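Local coordinates for protein putative conjugative transposon recombinase (PDB 3G13) that probably binds DNA and exchanges its strands as a serine recombinase of a conjugative transposon, this piece being its N-terminal resolvase domain, at residues Gln30-Thr33 / Asp34-Lys37. Numbering follows the deposited sequence.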
loop_
_atom_site.group_PDB
_atom_site.type_symbol
_atom_site.label_atom_id
_atom_site.label_comp_id
_atom_site.label_asym_id
_atom_site.label_seq_id
_atom_site.Cartn_x
_atom_site.Cartn_y
_atom_site.Cartn_z
ATOM N N GLN A 30 10.643 13.359 26.251
ATOM C CA GLN A 30 10.664 12.538 27.474
ATOM C C GLN A 30 10.219 11.089 27.217
ATOM O O GLN A 30 10.810 10.172 27.751
ATOM C CB GLN A 30 9.789 13.133 28.592
ATOM C CG GLN A 30 10.198 14.530 29.038
ATOM C CD GLN A 30 9.456 14.929 30.296
ATOM O OE1 GLN A 30 9.065 14.069 31.090
ATOM N NE2 GLN A 30 9.258 16.216 30.485
ATOM N N TYR A 31 9.171 10.907 26.409
ATOM C CA TYR A 31 8.671 9.574 26.121
ATOM C C TYR A 31 9.786 8.695 25.536
ATOM O O TYR A 31 10.066 7.613 26.069
ATOM C CB TYR A 31 7.461 9.594 25.163
ATOM C CG TYR A 31 7.122 8.191 24.732
ATOM C CD1 TYR A 31 6.458 7.327 25.596
ATOM C CD2 TYR A 31 7.520 7.706 23.484
ATOM C CE1 TYR A 31 6.196 5.994 25.217
ATOM C CE2 TYR A 31 7.253 6.401 23.102
ATOM C CZ TYR A 31 6.589 5.560 23.958
ATOM O OH TYR A 31 6.319 4.256 23.581
ATOM N N TYR A 32 10.409 9.151 24.448
ATOM C CA TYR A 32 11.446 8.347 23.779
ATOM C C TYR A 32 12.704 8.172 24.594
ATOM O O TYR A 32 13.306 7.123 24.548
ATOM C CB TYR A 32 11.788 8.910 22.403
ATOM C CG TYR A 32 10.696 8.645 21.391
ATOM C CD1 TYR A 32 10.443 7.340 20.938
ATOM C CD2 TYR A 32 9.913 9.704 20.887
ATOM C CE1 TYR A 32 9.422 7.100 19.981
ATOM C CE2 TYR A 32 8.914 9.484 19.945
ATOM C CZ TYR A 32 8.666 8.180 19.489
ATOM O OH TYR A 32 7.665 7.985 18.551
ATOM N N THR A 33 13.088 9.189 25.369
ATOM C CA THR A 33 14.294 9.073 26.186
ATOM C C THR A 33 14.105 7.967 27.228
ATOM O O THR A 33 14.963 7.129 27.388
ATOM C CB THR A 33 14.680 10.418 26.879
ATOM O OG1 THR A 33 14.844 11.413 25.865
ATOM C CG2 THR A 33 15.988 10.278 27.633
ATOM N N ASP A 34 12.971 7.994 27.899
ATOM C CA ASP A 34 12.630 7.009 28.898
ATOM C C ASP A 34 12.424 5.621 28.258
ATOM O O ASP A 34 12.937 4.626 28.769
ATOM C CB ASP A 34 11.377 7.475 29.626
ATOM C CG ASP A 34 10.797 6.418 30.555
ATOM O OD1 ASP A 34 11.352 6.208 31.677
ATOM O OD2 ASP A 34 9.779 5.822 30.151
HETATM N N MSE A 35 11.688 5.562 27.151
HETATM C CA MSE A 35 11.418 4.273 26.508
HETATM C C MSE A 35 12.720 3.612 26.050
HETATM O O MSE A 35 12.933 2.421 26.278
HETATM C CB MSE A 35 10.418 4.406 25.353
HETATM C CG MSE A 35 9.911 3.064 24.822
HETATM SE SE MSE A 35 11.110 2.404 23.344
HETATM C CE MSE A 35 10.452 3.724 22.011
ATOM N N ILE A 36 13.604 4.368 25.411
ATOM C CA ILE A 36 14.838 3.756 24.906
ATOM C C ILE A 36 15.775 3.310 26.070
ATOM O O ILE A 36 16.483 2.290 25.960
ATOM C CB ILE A 36 15.527 4.670 23.880
ATOM C CG1 ILE A 36 14.675 4.727 22.589
ATOM C CG2 ILE A 36 16.995 4.283 23.617
ATOM C CD1 ILE A 36 14.972 5.942 21.738
ATOM N N LYS A 37 15.754 4.072 27.159
ATOM C CA LYS A 37 16.483 3.718 28.403
ATOM C C LYS A 37 15.994 2.463 29.097
ATOM O O LYS A 37 16.729 1.899 29.894
ATOM C CB LYS A 37 16.456 4.867 29.418
ATOM C CG LYS A 37 17.767 5.590 29.558
ATOM C CD LYS A 37 17.959 6.534 28.375
ATOM C CE LYS A 37 18.501 7.864 28.865
ATOM N NZ LYS A 37 19.452 8.424 27.861
HETATM O O HOH W 1 8.438 6.158 28.004
#
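Met35 N donates to Tyr31 O at 2.8 Å, the shortest of four consecutive i to i+4 bonds within helix 25-37, which links parallel strands 6-14 and 42-51 in a beta-alpha-beta unit of the resolvase domain. The others join Asp34 N to Gln30 O, Ile36 N to Tyr32 O and Lys37 N to Thr33 O. A water gives Tyr31 O a second donor at 2.9 Å and also donates to Asp34 OD2, tying an exposed carboxylate to the backbone. As in amphipathic helices that flank a sheet, Gln30, Asp34 and Lys37 stay exposed while Tyr32 and Ile36 are buried, packing on Ala10 and Val8 among others, and Tyr32 OH is hydrogen-bonded to Glu111. Selenomethionine Met35 bridges the tyrosines: its CB lies above one face of the Tyr31 ring, displaced from the ring centre, whereas bends at chi2 (-90°) and chi3 (-73°) bring CE to the edge of the Tyr32 ring, 3.8 Å from CD1. The rings themselves meet edge to face, Tyr31 CD2 above the centre of Tyr32. The exposed Lys37 runs alongside Thr33, whose side chain also touches Ile47; Lys37 CE is 3.7 Å from Thr33 CG2, while Thr33 OG1 turns back to bond Val29 O.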